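Long-range contacts in serpin (Taeniopygia guttata, PDB 5HGC), which binds cortisol and, as a member of the serpin family, probably inhibits serine proteases: residues Ala110-Phe115 with Ser304-Gly308; Thr165-Ser171 with Leu312-Val318. One frame throughout, in Å; residues are numbered along the deposited sequence.

Contacts 1 and 2 sit next to each other near one end of the serpin body, their centres about 15 Å apart. The chain from 304 to 318 joins them: helix 304-307 packs on the start of helix 113-123 in contact 1, then the chain runs on into strand 316-325, which pairs with strand 167-176 in contact 2. L312 makes the junction, its CD2 lying 3.7 Å from I306 CG2 and its CB 3.8 Å from T307 CG2. A bound diaminoglucose lies about 8 Å from the F115 side chain. The cortisol pocket, built from residues such as R226, F236 and K254, draws on neither contact.

Contact 1: residues Ala110-Phe115 with Ser304-Gly308; sequences ALLRKF and SGITG. Unlike the reference sequence in segment 110-115: A110 (reference Lys).
I306 covers one face of the F115 ring, its CG1 sitting 3.6 Å from the ring centroid and only 7° off the normal, a CH-pi contact. The two side chains run side by side in the same direction, with CD1 of I306 near CZ and CG2 near CD2; CG2 also meets L111 CD2 at 3.7 Å. G305 O lies 3.2 Å from F115 CB and approaches the ring obliquely. F115 swings its ring away from its backbone N (chi1 177°), which brings it alongside I306; M48 and L51 of helix 39-52, I103 and L125 also pack on it. Cut back to an alanine here, the side chain would no longer cover I306 CG1, and a gap would probably open between I306 and M48 and L51 of helix 39-52.

The backbones are joined by one hydrogen bond, L112 N to I306 O, 2.8 Å long and fairly straight at 162°. Beside it T307 turns CG2 to within 3.3 Å of A110 O, while its OG1 bonds to D311 and to S309 N. L112 lays its isobutyl group over the end of the short helix, CD1 lying 3.6 Å from G305 O. G308 has positive phi; a CB there would be jammed against the carbonyl O of T307 and would come close to L112 CD2. L112 is the N-cap residue of helix 113-123, and its N-H ties the start of that helix to the one-turn helix 304-307 that precedes strand 316-325 at this end of the serpin fold.

Contact 2: residues Thr165-Ser171 with Leu312-Val318; sequences TVMLLAS and LKVSKVV
L169 and V317 face each other across a parallel strand pair, 167-171 beside 316-318, the direct pairing of the third and fifth strands of serpin sheet A, consistent with a reactive-centre loop that is not inserted between them here. L169 N bonds to K316 O (2.9 Å), L169 O receives V318 N (3.0 Å), and V318 O receives S171 N. L169 CD2 and V317 CG2 lie side by side at 4.0 Å on the sheet face covered by F46 of helix 39-52; on the other face L168 CD1 meets V318 CG2.

Toward M167 and S315 the bonding changes. M167 O takes two donors, S315 N at 2.9 Å in the carbonyl plane and, weakly, K316 N. M167 bends at its thioether (chi3 66°), which carries CE to V314 CG2 at 3.5 Å and to L312 CD2, the two chains of M167 and L312 crossing at about a right angle. V166 CG1 presses on L312 CD1.

Further out, strand 100-106 flanks 167-171, with F104 bonding L168 through the backbone, and E283 accepts V317 N. S171 OG bonds to H319 ND1 and weakly to S41, probably part of the shutter that helps govern sheet opening in serpins. At the opposite end S315 OG, set beside its own backbone N, accepts V166 N at 2.8 Å and 160°.

Contact 1: residues Ala110-Phe115 with Ser304-Gly308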
loop_
_atom_site.group_PDB
_atom_site.type_symbol
_atom_site.label_atom_id
_atom_site.label_comp_id
_atom_site.label_asym_id
_atom_site.label_seq_id
_atom_site.Cartn_x
_atom_site.Cartn_y
_atom_site.Cartn_z
ATOM N N ALA A 110 -10.032 22.442 -19.239
ATOM C CA ALA A 110 -9.230 21.983 -20.389
ATOM C C ALA A 110 -8.260 20.911 -19.925
ATOM O O ALA A 110 -7.855 20.907 -18.763
ATOM C CB ALA A 110 -8.459 23.162 -20.973
ATOM N N LEU A 111 -7.873 20.025 -20.840
ATOM C CA LEU A 111 -6.692 19.175 -20.643
ATOM C C LEU A 111 -5.607 19.295 -21.729
ATOM O O LEU A 111 -5.913 19.384 -22.945
ATOM C CB LEU A 111 -7.117 17.746 -20.397
ATOM C CG LEU A 111 -7.058 17.597 -18.895
ATOM C CD1 LEU A 111 -8.408 17.239 -18.337
ATOM C CD2 LEU A 111 -5.972 16.579 -18.583
ATOM N N LEU A 112 -4.360 19.352 -21.294
ATOM C CA LEU A 112 -3.272 19.431 -22.208
ATOM C C LEU A 112 -2.893 18.019 -22.686
ATOM O O LEU A 112 -2.728 17.083 -21.875
ATOM C CB LEU A 112 -2.082 20.092 -21.545
ATOM C CG LEU A 112 -1.968 21.595 -21.392
ATOM C CD1 LEU A 112 -0.653 21.938 -20.720
ATOM C CD2 LEU A 112 -2.021 22.323 -22.714
ATOM N N ARG A 113 -2.713 17.887 -23.993
ATOM C CA ARG A 113 -2.183 16.688 -24.559
ATOM C C ARG A 113 -0.842 16.290 -23.933
ATOM O O ARG A 113 -0.581 15.079 -23.739
ATOM C CB ARG A 113 -1.999 16.864 -26.065
ATOM C CG ARG A 113 -1.284 15.695 -26.765
ATOM C CD ARG A 113 -2.099 14.398 -26.680
ATOM N NE ARG A 113 -3.330 14.502 -27.456
ATOM C CZ ARG A 113 -4.398 13.687 -27.355
ATOM N NH1 ARG A 113 -4.407 12.673 -26.493
ATOM N NH2 ARG A 113 -5.483 13.917 -28.132
ATOM N N LYS A 114 -0.017 17.299 -23.595
ATOM C CA LYS A 114 1.327 17.058 -23.096
ATOM C C LYS A 114 1.184 16.291 -21.774
ATOM O O LYS A 114 1.838 15.275 -21.577
ATOM C CB LYS A 114 2.021 18.393 -22.900
ATOM C CG LYS A 114 3.159 18.444 -21.890
ATOM C CD LYS A 114 3.474 19.910 -21.637
ATOM C CE LYS A 114 4.788 20.113 -20.874
ATOM N NZ LYS A 114 5.976 19.625 -21.662
ATOM N N PHE A 115 0.272 16.740 -20.903
ATOM C CA PHE A 115 0.095 16.053 -19.630
ATOM C C PHE A 115 -0.500 14.639 -19.818
ATOM O O PHE A 115 -0.038 13.656 -19.204
ATOM C CB PHE A 115 -0.771 16.851 -18.666
ATOM C CG PHE A 115 -1.021 16.128 -17.389
ATOM C CD1 PHE A 115 -0.039 16.031 -16.453
ATOM C CD2 PHE A 115 -2.207 15.477 -17.163
ATOM C CE1 PHE A 115 -0.237 15.324 -15.286
ATOM C CE2 PHE A 115 -2.417 14.765 -15.983
ATOM C CZ PHE A 115 -1.435 14.711 -15.020
ATOM N N SER A 304 -0.787 24.019 -13.795
ATOM C CA SER A 304 -0.911 24.596 -15.131
ATOM C C SER A 304 -0.378 23.653 -16.197
ATOM O O SER A 304 -0.811 23.740 -17.345
ATOM C CB SER A 304 -0.263 25.982 -15.226
ATOM O OG SER A 304 1.145 25.910 -15.046
ATOM N N GLY A 305 0.527 22.741 -15.801
ATOM C CA GLY A 305 0.973 21.636 -16.623
ATOM C C GLY A 305 -0.114 20.654 -16.986
ATOM O O GLY A 305 0.074 19.859 -17.930
ATOM N N ILE A 306 -1.254 20.690 -16.279
ATOM C CA ILE A 306 -2.423 19.790 -16.620
ATOM C C ILE A 306 -3.415 20.442 -17.584
ATOM O O ILE A 306 -3.776 19.862 -18.602
ATOM C CB ILE A 306 -3.122 19.199 -15.348
ATOM C CG1 ILE A 306 -2.063 18.430 -14.477
ATOM C CG2 ILE A 306 -4.314 18.298 -15.692
ATOM C CD1 ILE A 306 -2.547 17.984 -13.113
ATOM N N THR A 307 -3.838 21.667 -17.269
ATOM C CA THR A 307 -4.949 22.326 -17.984
ATOM C C THR A 307 -4.412 23.420 -18.906
ATOM O O THR A 307 -5.122 23.883 -19.778
ATOM C CB THR A 307 -5.942 22.998 -16.998
ATOM O OG1 THR A 307 -5.256 24.044 -16.307
ATOM C CG2 THR A 307 -6.426 22.043 -16.002
ATOM N N GLY A 308 -3.144 23.797 -18.729
ATOM C CA GLY A 308 -2.609 25.008 -19.338
ATOM C C GLY A 308 -2.964 26.334 -18.662
ATOM O O GLY A 308 -2.541 27.384 -19.149
#

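Contact 2: residues Thr165-Ser171 with Leu312-Val318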
loop_
_atom_site.group_PDB
_atom_site.type_symbol
_atom_site.label_atom_id
_atom_site.label_comp_id
_atom_site.label_asym_id
_atom_site.label_seq_id
_atom_site.Cartn_x
_atom_site.Cartn_y
_atom_site.Cartn_z
ATOM N N THR A 165 -16.943 19.321 -7.663
ATOM C CA THR A 165 -15.644 18.647 -7.714
ATOM C C THR A 165 -14.948 19.127 -8.955
ATOM O O THR A 165 -15.500 19.143 -10.034
ATOM C CB THR A 165 -15.795 17.119 -7.749
ATOM O OG1 THR A 165 -16.455 16.692 -6.558
ATOM C CG2 THR A 165 -14.456 16.423 -7.807
ATOM N N VAL A 166 -13.724 19.555 -8.778
ATOM C CA VAL A 166 -12.932 19.946 -9.918
ATOM C C VAL A 166 -12.229 18.677 -10.459
ATOM O O VAL A 166 -12.404 18.313 -11.625
ATOM C CB VAL A 166 -11.999 21.098 -9.502
ATOM C CG1 VAL A 166 -10.979 21.402 -10.566
ATOM C CG2 VAL A 166 -12.816 22.363 -9.241
ATOM N N MET A 167 -11.476 17.989 -9.583
ATOM C CA MET A 167 -10.726 16.760 -9.934
ATOM C C MET A 167 -10.704 15.766 -8.775
ATOM O O MET A 167 -10.417 16.129 -7.624
ATOM C CB MET A 167 -9.300 17.115 -10.370
ATOM C CG MET A 167 -8.374 15.930 -10.464
ATOM S SD MET A 167 -6.834 16.312 -11.301
ATOM C CE MET A 167 -6.083 17.454 -10.162
ATOM N N LEU A 168 -11.067 14.537 -9.099
ATOM C CA LEU A 168 -10.900 13.380 -8.268
ATOM C C LEU A 168 -9.637 12.596 -8.707
ATOM O O LEU A 168 -9.545 12.144 -9.845
ATOM C CB LEU A 168 -12.152 12.495 -8.409
ATOM C CG LEU A 168 -12.064 11.137 -7.697
ATOM C CD1 LEU A 168 -11.902 11.307 -6.183
ATOM C CD2 LEU A 168 -13.238 10.227 -7.983
ATOM N N LEU A 169 -8.655 12.445 -7.825
ATOM C CA LEU A 169 -7.517 11.515 -8.082
ATOM C C LEU A 169 -7.845 10.210 -7.420
ATOM O O LEU A 169 -8.010 10.172 -6.207
ATOM C CB LEU A 169 -6.210 12.076 -7.533
ATOM C CG LEU A 169 -4.932 11.241 -7.636
ATOM C CD1 LEU A 169 -4.495 10.921 -9.061
ATOM C CD2 LEU A 169 -3.845 12.031 -6.921
ATOM N N ALA A 170 -7.999 9.158 -8.210
ATOM C CA ALA A 170 -8.221 7.809 -7.668
ATOM C C ALA A 170 -6.934 6.899 -7.750
ATOM O O ALA A 170 -6.362 6.748 -8.850
ATOM C CB ALA A 170 -9.374 7.143 -8.390
ATOM N N SER A 171 -6.463 6.322 -6.617
ATOM C CA SER A 171 -5.574 5.143 -6.729
ATOM C C SER A 171 -6.165 3.944 -6.044
ATOM O O SER A 171 -6.712 4.029 -4.929
ATOM C CB SER A 171 -4.127 5.375 -6.307
ATOM O OG SER A 171 -4.114 5.558 -4.911
ATOM N N LEU A 312 -6.822 24.757 -11.695
ATOM C CA LEU A 312 -7.151 23.393 -11.240
ATOM C C LEU A 312 -6.598 23.158 -9.850
ATOM O O LEU A 312 -5.610 23.762 -9.468
ATOM C CB LEU A 312 -6.631 22.347 -12.246
ATOM C CG LEU A 312 -6.726 20.859 -11.887
ATOM C CD1 LEU A 312 -8.127 20.260 -11.994
ATOM C CD2 LEU A 312 -5.813 20.065 -12.758
ATOM N N LYS A 313 -7.245 22.293 -9.085
ATOM C CA LYS A 313 -6.748 21.873 -7.775
ATOM C C LYS A 313 -7.326 20.491 -7.532
ATOM O O LYS A 313 -8.289 20.074 -8.204
ATOM C CB LYS A 313 -7.211 22.838 -6.666
ATOM C CG LYS A 313 -8.704 22.696 -6.339
ATOM C CD LYS A 313 -9.131 23.693 -5.276
ATOM C CE LYS A 313 -10.657 23.729 -5.205
ATOM N NZ LYS A 313 -11.143 25.043 -4.695
ATOM N N VAL A 314 -6.772 19.769 -6.567
ATOM C CA VAL A 314 -7.244 18.415 -6.337
ATOM C C VAL A 314 -8.353 18.548 -5.348
ATOM O O VAL A 314 -8.104 18.979 -4.247
ATOM C CB VAL A 314 -6.106 17.484 -5.846
ATOM C CG1 VAL A 314 -6.597 16.065 -5.609
ATOM C CG2 VAL A 314 -4.985 17.501 -6.869
ATOM N N SER A 315 -9.571 18.203 -5.750
ATOM C CA SER A 315 -10.724 18.310 -4.854
ATOM C C SER A 315 -10.734 17.162 -3.832
ATOM O O SER A 315 -10.994 17.368 -2.668
ATOM C CB SER A 315 -12.065 18.340 -5.624
ATOM O OG SER A 315 -12.161 19.454 -6.478
ATOM N N LYS A 316 -10.427 15.961 -4.294
ATOM C CA LYS A 316 -10.615 14.744 -3.542
ATOM C C LYS A 316 -9.586 13.760 -4.140
ATOM O O LYS A 316 -9.418 13.715 -5.369
ATOM C CB LYS A 316 -12.037 14.273 -3.766
ATOM C CG LYS A 316 -12.817 14.046 -2.492
ATOM C CD LYS A 316 -13.847 12.899 -2.636
ATOM C CE LYS A 316 -14.612 12.632 -1.326
ATOM N NZ LYS A 316 -15.357 11.354 -1.282
ATOM N N VAL A 317 -8.843 13.064 -3.267
ATOM C CA VAL A 317 -8.017 11.891 -3.621
ATOM C C VAL A 317 -8.466 10.754 -2.770
ATOM O O VAL A 317 -8.366 10.816 -1.552
ATOM C CB VAL A 317 -6.500 12.121 -3.537
ATOM C CG1 VAL A 317 -6.093 12.951 -2.334
ATOM C CG2 VAL A 317 -5.715 10.803 -3.615
ATOM N N VAL A 318 -9.047 9.753 -3.422
ATOM C CA VAL A 318 -9.461 8.496 -2.798
ATOM C C VAL A 318 -8.455 7.405 -3.103
ATOM O O VAL A 318 -8.097 7.215 -4.267
ATOM C CB VAL A 318 -10.850 8.047 -3.256
ATOM C CG1 VAL A 318 -11.300 6.845 -2.427
ATOM C CG2 VAL A 318 -11.819 9.193 -3.000
#